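Local structure of NADH kinase POS5, mitochondrial (Saccharomyces cerevisiae, 3AFO) at residues 132-135 with 136-139; 251-254 with 255-258; 318-322 with 323-327; 363-366 with 367-371. The protein phosphorylates NADH, and with about half the preference NAD(+), at the expense of ATP, making it a key mitochondrial source of the cellular reductant NADPH. All coordinates share one frame; numbering follows the deposited sequence. Where two conformers were deposited one is given.

Contact 1 of 4, residues 132-135 with 136-139; sequences SMFG and NTQV
Val139 turns its CG2 methyl against Phe134, 3.9 Å from CB, where the chain doubles back between helix 124-132 and strand 142-146. A chi1 of -59° sets CG of Phe134 beside its backbone N, and the ring stands with its edge toward the methyl CG2 of Thr137, which lies near the ring plane and 4.2 Å from Phe134 CB. The carbonyl O of Gln138 approaches the ring obliquely, 3.9 Å from CD1. The ring continues beyond the turn to rest on Val112 of helix 108-114 and on Thr115 and Pro140. Thr137 N donates to Phe134 O over 3.3 Å, a bent bond (138° at the hydrogen) whose donor stands well above the carbonyl plane. A weak bond from Gly135 N to Ser132 O closes the preceding type I turn. On the exposed side one water donates to both Met133 O and, at 2.6 Å, Asn136 OD1, so the amide is tied back to the turn. The carbonyls of Phe134 and Thr137 bring their oxygens within 2.9 Å of each other, a pairing of two acceptors that would be unfavourable alone; the guanidinium of Arg180 hydrogen-bonds both, NH1 to the first and NH2 to the second, and probably offsets the repulsion. A buried apolar side thus adjoins a polar side whose two carbonyls are held by one guanidinium.

Contact 2 of 4, residues 251-254 with 255-258; sequences IVSP and LVPA
Ser253 holds the turn into Leu255 and Val256 with two acceptors. Its carbonyl O accepts a hydrogen bond from Val256 N at 2.9 Å, nearly straight (166°), the closing bond of a type I turn from Ser253 to Val256, with the donor standing above the carbonyl plane. Its hydroxyl OG accepts from Leu255 N at 3.1 Å, again almost straight (161°). The amides of both residues that follow Pro254 are thus satisfied by one serine, and Pro254, at the second position of the turn, has no N-H to place. Ser253 OG reaches its donor because it stands roughly anti to the backbone N (chi1 156°), which also sets it 3.6 Å from CB of Leu255. With an alanine here the carbonyl bond could persist, but Leu255 N would probably lose its acceptor and the start of the turn would be less firmly fixed. Next to these bonds, CG1 of Val252 presses on CB of Val256 at 3.8 Å, the two side chains crossing at about a right angle. Val252 N is bonded in turn to Ser240 OG. The turn carries the chain from strand 251-252 to strand 258-266: Ile251 and Val252 extend a parallel beta ladder into the second subunit, whose Leu276 packs on Val256, while Pro254 lies against Leu176 and Arg178 of strand 174-186 and against helix 363-370.

Contact 3 of 4, residues 318-322 with 323-327; sequences YVINE and VGTIY
This is a local, water-mediated surface contact, in which the end of strand 316-321 meets the loop that turns back from it, Ile320 facing Thr325 and Tyr327. Thr325 OG1 is its hub. The hydroxyl lies 3.4 Å from CB of Ile320 and donates to one water, at 2.6 Å, which also accepts from Asn321 N; a second water donates to it at 2.7 Å and, weakly, to Glu322 O. Strand backbone and loop side chain are thereby joined through solvent. The methyl CG2 of Thr325 touches CG2 of Ile320 at 3.7 Å, with the two side chains at about a right angle, and covers one face of the Tyr327 ring near its rim. Ile320 holds CG1 between its backbone N and carbonyl carbon (chi1 54°), which carries CD1 forward to meet Tyr327 OH at 3.5 Å. Gly324 adopts a positive phi of 92°, where a side chain would crowd the preceding carbonyl O. The polar ends of Asn321 and of Glu322, just past the strand, look elsewhere: in the conformer given, Asn321 ND2 bonds Thr179 OG1, and Glu322 forms a salt bridge with Arg180 and accepts from Gly353 N. The arrangement is that of a strand end in an antiparallel sheet, here paired with strands 174-186 and 282-286 in the C-terminal domain of the NAD kinase fold, as the chain leaves through a glycine-containing loop.

Contact 4 of 4, residues 363-366 with 367-371; sequences DWIR and GINEL
Four successive i to i+4 backbone bonds tie Asp363, Trp364, Ile365 and Arg366 to Gly367, Ile368, Asn369 and Glu370. The one from Ile368 N to Trp364 O is the straightest, 3.0 Å long with 172° at the hydrogen; Gly367 N reaches Asp363 O over 2.8 Å at a more bent 144°. The polar ends of Asp363 and Asn369 have partners beyond the helix: Asp363 takes hydrogen bonds from Thr360 OG1 and Lys359 N, and Asn369 ND2 gives one to Leu224 O of the second subunit. Arg366 and Glu370 carry opposite charges one turn apart, but in the conformer given their charged atoms are not in contact. Packing begins beside Asn369, whose ND2 sits 3.7 Å from CG2 of Ile365, the two side chains lying side by side and pointing the same way. On another side of the helix CG2 of Ile368 lies over one face of the Trp364 indole, a CH-pi contact 4.2 Å from the centroid of the five-membered ring and 3.8 Å from NE1. The indole swings forward along the helix, toward the next turn, with CG anti to the backbone N (chi1 -175°). Losing the branched chain of Ile368 to an alanine is likely to uncover that indole face and open a gap against Ile251 and against Leu224 of the second subunit. Gly367, without a side chain, avoids crowding Asp363 O. The whole is a short amphipathic alpha helix at a subunit interface, its apolar side packed on strand 251-252 and a neighbouring chain.

Contact 2 is the most buried of the four and contact 3 the most superficial, while contacts 1 and 4 are partly buried. Only contacts 2 and 4 touch: the indole of Trp364 packs on Ile251, Ser253 and Pro254, bringing helix and turn together, with Pro254 CD 3.6 Å from Trp364 CD1. Contacts 1 and 3, centres about 17 Å apart, do not meet, yet Arg180 of strand 174-186 serves both, hydrogen-bonding two carbonyls in one and forming a salt bridge in the other, across the two family domains. Direct backbone bonds dominate contact 4, a serine serves contact 2, and waters bridge residues within each of contacts 1 and 3. Contacts 2, 3 and 4 also reach the second subunit.

Contact 1 of 4, residues 132-135 with 136-139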
loop_
_atom_site.group_PDB
_atom_site.type_symbol
_atom_site.label_atom_id
_atom_site.label_comp_id
_atom_site.label_asym_id
_atom_site.label_seq_id
_atom_site.Cartn_x
_atom_site.Cartn_y
_atom_site.Cartn_z
ATOM N N SER A 132 16.681 3.527 -27.379
ATOM C CA SER A 132 16.949 4.942 -27.141
ATOM C C SER A 132 17.643 5.641 -28.309
ATOM O O SER A 132 17.428 6.834 -28.546
ATOM C CB SER A 132 17.812 5.088 -25.893
ATOM O OG SER A 132 17.936 6.437 -25.551
ATOM N N MET A 133 18.496 4.896 -29.009
ATOM C CA MET A 133 19.154 5.381 -30.224
ATOM C C MET A 133 18.170 5.850 -31.287
ATOM O O MET A 133 18.452 6.804 -32.000
ATOM C CB MET A 133 20.017 4.274 -30.826
ATOM C CG MET A 133 21.501 4.442 -30.643
ATOM S SD MET A 133 22.283 3.565 -32.014
ATOM C CE MET A 133 23.982 4.080 -31.844
ATOM N N PHE A 134 17.030 5.172 -31.390
ATOM C CA PHE A 134 16.027 5.444 -32.428
ATOM C C PHE A 134 14.934 6.425 -31.979
ATOM O O PHE A 134 13.805 6.403 -32.505
ATOM C CB PHE A 134 15.398 4.131 -32.901
ATOM C CG PHE A 134 16.394 3.153 -33.464
ATOM C CD1 PHE A 134 16.706 3.165 -34.821
ATOM C CD2 PHE A 134 17.033 2.230 -32.637
ATOM C CE1 PHE A 134 17.638 2.264 -35.350
ATOM C CE2 PHE A 134 17.969 1.319 -33.160
ATOM C CZ PHE A 134 18.269 1.342 -34.525
ATOM N N GLY A 135 15.294 7.288 -31.025
ATOM C CA GLY A 135 14.379 8.246 -30.404
ATOM C C GLY A 135 13.516 9.060 -31.346
ATOM O O GLY A 135 12.287 8.953 -31.314
ATOM N N ASN A 136 14.136 9.870 -32.199
ATOM C CA ASN A 136 13.338 10.750 -33.063
ATOM C C ASN A 136 12.877 10.099 -34.367
ATOM O O ASN A 136 12.169 10.724 -35.157
ATOM C CB ASN A 136 14.054 12.082 -33.326
ATOM C CG ASN A 136 15.311 11.916 -34.158
ATOM O OD1 ASN A 136 15.993 10.894 -34.070
ATOM N ND2 ASN A 136 15.623 12.920 -34.976
ATOM N N THR A 137 13.252 8.844 -34.589
ATOM C CA THR A 137 12.787 8.139 -35.775
ATOM C C THR A 137 11.958 6.879 -35.481
ATOM O O THR A 137 11.534 6.617 -34.347
ATOM C CB THR A 137 13.952 7.813 -36.734
ATOM O OG1 THR A 137 13.422 7.417 -38.002
ATOM C CG2 THR A 137 14.821 6.697 -36.175
ATOM N N GLN A 138 11.711 6.124 -36.536
ATOM C CA GLN A 138 11.032 4.865 -36.469
ATOM C C GLN A 138 11.965 3.823 -35.842
ATOM O O GLN A 138 13.133 3.738 -36.214
ATOM C CB GLN A 138 10.699 4.478 -37.896
ATOM C CG GLN A 138 9.939 3.213 -38.077
ATOM C CD GLN A 138 9.373 3.145 -39.466
ATOM O OE1 GLN A 138 8.524 3.953 -39.831
ATOM N NE2 GLN A 138 9.855 2.198 -40.262
ATOM N N VAL A 139 11.446 3.042 -34.894
ATOM C CA VAL A 139 12.211 1.968 -34.263
ATOM C C VAL A 139 12.058 0.665 -35.055
ATOM O O VAL A 139 10.944 0.210 -35.309
ATOM C CB VAL A 139 11.797 1.753 -32.770
ATOM C CG1 VAL A 139 12.798 0.847 -32.053
ATOM C CG2 VAL A 139 11.687 3.089 -32.041
HETATM O O HOH W 1 16.824 8.507 -33.481
#

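Contact 2 of 4, residues 251-254 with 255-258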
loop_
_atom_site.group_PDB
_atom_site.type_symbol
_atom_site.label_atom_id
_atom_site.label_comp_id
_atom_site.label_asym_id
_atom_site.label_seq_id
_atom_site.Cartn_x
_atom_site.Cartn_y
_atom_site.Cartn_z
ATOM N N ILE A 251 0.378 -3.267 -11.739
ATOM C CA ILE A 251 0.977 -3.952 -12.887
ATOM C C ILE A 251 0.011 -3.780 -14.046
ATOM O O ILE A 251 -1.151 -4.159 -13.954
ATOM C CB ILE A 251 1.220 -5.465 -12.585
ATOM C CG1 ILE A 251 2.285 -5.617 -11.483
ATOM C CG2 ILE A 251 1.589 -6.234 -13.876
ATOM C CD1 ILE A 251 2.538 -7.059 -11.027
ATOM N N VAL A 252 0.490 -3.155 -15.116
ATOM C CA VAL A 252 -0.374 -2.785 -16.220
ATOM C C VAL A 252 0.056 -3.544 -17.468
ATOM O O VAL A 252 1.215 -3.471 -17.872
ATOM C CB VAL A 252 -0.329 -1.268 -16.471
ATOM C CG1 VAL A 252 -1.294 -0.879 -17.597
ATOM C CG2 VAL A 252 -0.674 -0.506 -15.175
ATOM N N SER A 253 -0.872 -4.288 -18.055
ATOM C CA SER A 253 -0.597 -5.002 -19.293
ATOM C C SER A 253 -0.129 -4.046 -20.405
ATOM O O SER A 253 -0.729 -2.974 -20.596
ATOM C CB SER A 253 -1.833 -5.763 -19.759
ATOM O OG SER A 253 -1.774 -5.979 -21.165
ATOM N N PRO A 254 0.919 -4.442 -21.160
ATOM C CA PRO A 254 1.431 -3.570 -22.232
ATOM C C PRO A 254 0.440 -3.361 -23.373
ATOM O O PRO A 254 0.713 -2.579 -24.286
ATOM C CB PRO A 254 2.690 -4.299 -22.719
ATOM C CG PRO A 254 2.442 -5.746 -22.347
ATOM C CD PRO A 254 1.739 -5.656 -21.011
ATOM N N LEU A 255 -0.701 -4.048 -23.327
ATOM C CA LEU A 255 -1.772 -3.804 -24.306
ATOM C C LEU A 255 -2.752 -2.699 -23.899
ATOM O O LEU A 255 -3.616 -2.316 -24.684
ATOM C CB LEU A 255 -2.550 -5.099 -24.592
ATOM C CG LEU A 255 -1.785 -6.261 -25.229
ATOM C CD1 LEU A 255 -2.733 -7.464 -25.383
ATOM C CD2 LEU A 255 -1.176 -5.845 -26.561
ATOM N N VAL A 256 -2.624 -2.194 -22.672
ATOM C CA VAL A 256 -3.501 -1.129 -22.186
ATOM C C VAL A 256 -2.919 0.199 -22.648
ATOM O O VAL A 256 -1.720 0.439 -22.446
ATOM C CB VAL A 256 -3.610 -1.143 -20.620
ATOM C CG1 VAL A 256 -4.367 0.090 -20.101
ATOM C CG2 VAL A 256 -4.284 -2.424 -20.135
ATOM N N PRO A 257 -3.746 1.062 -23.284
ATOM C CA PRO A 257 -3.250 2.404 -23.568
ATOM C C PRO A 257 -3.456 3.312 -22.355
ATOM O O PRO A 257 -4.581 3.677 -22.043
ATOM C CB PRO A 257 -4.117 2.873 -24.752
ATOM C CG PRO A 257 -5.186 1.844 -24.942
ATOM C CD PRO A 257 -5.113 0.864 -23.802
ATOM N N ALA A 258 -2.371 3.654 -21.675
ATOM C CA ALA A 258 -2.430 4.461 -20.454
ATOM C C ALA A 258 -1.060 5.037 -20.164
ATOM O O ALA A 258 -0.060 4.560 -20.701
ATOM C CB ALA A 258 -2.870 3.598 -19.278
#

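Contact 3 of 4, residues 318-322 with 323-327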
loop_
_atom_site.group_PDB
_atom_site.type_symbol
_atom_site.label_atom_id
_atom_site.label_comp_id
_atom_site.label_asym_id
_atom_site.label_seq_id
_atom_site.Cartn_x
_atom_site.Cartn_y
_atom_site.Cartn_z
ATOM N N TYR A 318 7.167 18.497 -20.085
ATOM C CA TYR A 318 5.894 18.149 -20.701
ATOM C C TYR A 318 5.988 16.700 -21.140
ATOM O O TYR A 318 6.970 16.300 -21.773
ATOM C CB TYR A 318 5.611 19.020 -21.927
ATOM C CG TYR A 318 5.410 20.480 -21.627
ATOM C CD1 TYR A 318 4.140 21.057 -21.681
ATOM C CD2 TYR A 318 6.496 21.296 -21.289
ATOM C CE1 TYR A 318 3.957 22.419 -21.404
ATOM C CE2 TYR A 318 6.325 22.652 -21.019
ATOM C CZ TYR A 318 5.059 23.205 -21.079
ATOM O OH TYR A 318 4.911 24.539 -20.789
ATOM N N VAL A 319 4.989 15.901 -20.783
ATOM C CA VAL A 319 5.023 14.482 -21.099
ATOM C C VAL A 319 3.755 14.081 -21.822
ATOM O O VAL A 319 2.642 14.342 -21.348
ATOM C CB VAL A 319 5.248 13.606 -19.835
ATOM C CG1 VAL A 319 5.162 12.130 -20.190
ATOM C CG2 VAL A 319 6.609 13.904 -19.202
ATOM N N ILE A 320 3.936 13.462 -22.983
ATOM C CA ILE A 320 2.833 12.997 -23.805
ATOM C C ILE A 320 3.214 11.642 -24.388
ATOM O O ILE A 320 4.391 11.278 -24.436
ATOM C CB ILE A 320 2.505 13.981 -25.000
ATOM C CG1 ILE A 320 3.754 14.276 -25.859
ATOM C CG2 ILE A 320 1.847 15.278 -24.513
ATOM C CD1 ILE A 320 3.439 14.887 -27.264
ATOM N N ASN A 321 2.208 10.901 -24.842
ATOM C CA ASN A 321 2.428 9.715 -25.646
ATOM C C ASN A 321 2.889 10.138 -27.037
ATOM O O ASN A 321 2.528 11.223 -27.507
ATOM C CB ASN A 321 1.122 8.925 -25.761
ATOM C CG ASN A 321 1.348 7.482 -26.144
ATOM O OD1 ASN A 321 0.696 6.958 -27.047
ATOM N ND2 ASN A 321 2.277 6.830 -25.460
ATOM N N GLU A 322 3.697 9.297 -27.680
ATOM C CA GLU A 322 4.147 9.524 -29.059
ATOM C C GLU A 322 2.987 9.857 -30.019
ATOM O O GLU A 322 3.072 10.792 -30.834
ATOM C CB GLU A 322 4.901 8.292 -29.546
ATOM C CG GLU A 322 5.723 8.519 -30.786
ATOM C CD GLU A 322 6.236 7.228 -31.383
ATOM O OE1 GLU A 322 6.149 6.175 -30.703
ATOM O OE2 GLU A 322 6.729 7.275 -32.535
ATOM N N VAL A 323 1.899 9.103 -29.909
ATOM C CA VAL A 323 0.706 9.355 -30.734
ATOM C C VAL A 323 -0.580 9.434 -29.908
ATOM O O VAL A 323 -0.699 8.785 -28.865
ATOM C CB VAL A 323 0.528 8.286 -31.846
ATOM C CG1 VAL A 323 1.544 8.502 -32.984
ATOM C CG2 VAL A 323 0.630 6.871 -31.268
ATOM N N GLY A 324 -1.531 10.243 -30.382
ATOM C CA GLY A 324 -2.896 10.244 -29.861
ATOM C C GLY A 324 -3.212 11.217 -28.743
ATOM O O GLY A 324 -4.286 11.135 -28.152
ATOM N N THR A 325 -2.287 12.133 -28.445
ATOM C CA THR A 325 -2.526 13.178 -27.443
ATOM C C THR A 325 -3.726 14.036 -27.861
ATOM O O THR A 325 -3.852 14.406 -29.036
ATOM C CB THR A 325 -1.290 14.087 -27.238
ATOM O OG1 THR A 325 -0.132 13.287 -26.947
ATOM C CG2 THR A 325 -1.526 15.088 -26.097
ATOM N N ILE A 326 -4.613 14.320 -26.906
ATOM C CA ILE A 326 -5.705 15.272 -27.120
ATOM C C ILE A 326 -5.328 16.560 -26.408
ATOM O O ILE A 326 -5.040 16.557 -25.205
ATOM C CB ILE A 326 -7.077 14.744 -26.610
ATOM C CG1 ILE A 326 -7.533 13.536 -27.429
ATOM C CG2 ILE A 326 -8.151 15.846 -26.666
ATOM C CD1 ILE A 326 -8.604 12.689 -26.743
ATOM N N TYR A 327 -5.294 17.655 -27.166
ATOM C CA TYR A 327 -4.933 18.955 -26.613
ATOM C C TYR A 327 -6.189 19.783 -26.383
ATOM O O TYR A 327 -6.660 20.452 -27.295
ATOM C CB TYR A 327 -3.974 19.706 -27.555
ATOM C CG TYR A 327 -2.651 19.011 -27.795
ATOM C CD1 TYR A 327 -1.571 19.220 -26.941
ATOM C CD2 TYR A 327 -2.481 18.148 -28.879
ATOM C CE1 TYR A 327 -0.359 18.583 -27.154
ATOM C CE2 TYR A 327 -1.266 17.502 -29.103
ATOM C CZ TYR A 327 -0.210 17.731 -28.236
ATOM O OH TYR A 327 0.996 17.102 -28.439
HETATM O O HOH W 2 -0.397 12.013 -24.649
HETATM O O HOH W 3 0.764 12.746 -29.426
#

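Contact 4 of 4, residues 363-366 with 367-371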
loop_
_atom_site.group_PDB
_atom_site.type_symbol
_atom_site.label_atom_id
_atom_site.label_comp_id
_atom_site.label_asym_id
_atom_site.label_seq_id
_atom_site.Cartn_x
_atom_site.Cartn_y
_atom_site.Cartn_z
ATOM N N ASP A 363 3.308 -14.434 -23.056
ATOM C CA ASP A 363 4.575 -14.026 -22.428
ATOM C C ASP A 363 4.348 -13.214 -21.161
ATOM O O ASP A 363 5.132 -13.292 -20.220
ATOM C CB ASP A 363 5.416 -13.184 -23.396
ATOM C CG ASP A 363 6.113 -14.019 -24.473
ATOM O OD1 ASP A 363 6.048 -15.261 -24.409
ATOM O OD2 ASP A 363 6.739 -13.420 -25.375
ATOM N N TRP A 364 3.278 -12.424 -21.167
ATOM C CA TRP A 364 3.017 -11.468 -20.113
ATOM C C TRP A 364 2.608 -12.160 -18.810
ATOM O O TRP A 364 3.200 -11.912 -17.773
ATOM C CB TRP A 364 1.952 -10.439 -20.532
ATOM C CG TRP A 364 1.777 -9.384 -19.452
ATOM C CD1 TRP A 364 2.704 -8.460 -19.048
ATOM C CD2 TRP A 364 0.617 -9.171 -18.638
ATOM N NE1 TRP A 364 2.188 -7.684 -18.024
ATOM C CE2 TRP A 364 0.905 -8.094 -17.768
ATOM C CE3 TRP A 364 -0.644 -9.780 -18.570
ATOM C CZ2 TRP A 364 -0.023 -7.617 -16.833
ATOM C CZ3 TRP A 364 -1.569 -9.300 -17.641
ATOM C CH2 TRP A 364 -1.248 -8.229 -16.785
ATOM N N ILE A 365 1.601 -13.019 -18.871
ATOM C CA ILE A 365 1.159 -13.752 -17.681
ATOM C C ILE A 365 2.301 -14.606 -17.130
ATOM O O ILE A 365 2.535 -14.625 -15.925
ATOM C CB ILE A 365 -0.130 -14.578 -17.944
ATOM C CG1 ILE A 365 -1.330 -13.633 -17.980
ATOM C CG2 ILE A 365 -0.326 -15.673 -16.870
ATOM C CD1 ILE A 365 -2.652 -14.298 -18.317
ATOM N N ARG A 366 3.022 -15.285 -18.019
ATOM C CA ARG A 366 4.133 -16.137 -17.602
ATOM C C ARG A 366 5.289 -15.329 -17.002
ATOM O O ARG A 366 5.911 -15.762 -16.037
ATOM C CB ARG A 366 4.592 -17.032 -18.760
ATOM C CG ARG A 366 3.525 -18.034 -19.165
ATOM C CD ARG A 366 4.111 -19.395 -19.508
ATOM N NE ARG A 366 4.157 -19.643 -20.946
ATOM C CZ ARG A 366 3.106 -20.010 -21.677
ATOM N NH1 ARG A 366 1.917 -20.158 -21.110
ATOM N NH2 ARG A 366 3.243 -20.224 -22.980
ATOM N N GLY A 367 5.543 -14.146 -17.553
ATOM C CA GLY A 367 6.575 -13.242 -17.033
ATOM C C GLY A 367 6.280 -12.726 -15.628
ATOM O O GLY A 367 7.143 -12.797 -14.746
ATOM N N ILE A 368 5.071 -12.210 -15.410
ATOM C CA ILE A 368 4.724 -11.692 -14.073
ATOM C C ILE A 368 4.730 -12.817 -13.019
ATOM O O ILE A 368 5.238 -12.622 -11.912
ATOM C CB ILE A 368 3.420 -10.820 -14.045
ATOM C CG1 ILE A 368 2.158 -11.645 -14.316
ATOM C CG2 ILE A 368 3.535 -9.644 -15.026
ATOM C CD1 ILE A 368 0.849 -10.885 -14.089
ATOM N N ASN A 369 4.211 -13.990 -13.382
ATOM C CA ASN A 369 4.232 -15.148 -12.480
ATOM C C ASN A 369 5.632 -15.663 -12.180
ATOM O O ASN A 369 6.000 -15.783 -11.015
ATOM C CB ASN A 369 3.371 -16.298 -13.021
ATOM C CG ASN A 369 1.882 -16.092 -12.769
ATOM O OD1 ASN A 369 1.477 -15.398 -11.831
ATOM N ND2 ASN A 369 1.060 -16.719 -13.600
ATOM N N GLU A 370 6.406 -15.966 -13.225
ATOM C CA GLU A 370 7.691 -16.658 -13.052
ATOM C C GLU A 370 8.876 -15.756 -12.737
ATOM O O GLU A 370 9.778 -16.150 -11.991
ATOM C CB GLU A 370 8.020 -17.532 -14.269
ATOM C CG GLU A 370 6.968 -18.601 -14.554
ATOM C CD GLU A 370 7.413 -19.618 -15.596
ATOM O OE1 GLU A 370 8.556 -19.519 -16.097
ATOM O OE2 GLU A 370 6.612 -20.526 -15.910
ATOM N N LEU A 371 8.896 -14.560 -13.304
ATOM C CA LEU A 371 10.012 -13.654 -13.063
ATOM C C LEU A 371 9.777 -12.722 -11.881
ATOM O O LEU A 371 10.704 -12.441 -11.121
ATOM C CB LEU A 371 10.323 -12.836 -14.321
ATOM C CG LEU A 371 10.548 -13.660 -15.593
ATOM C CD1 LEU A 371 10.617 -12.736 -16.793
ATOM C CD2 LEU A 371 11.826 -14.522 -15.467
#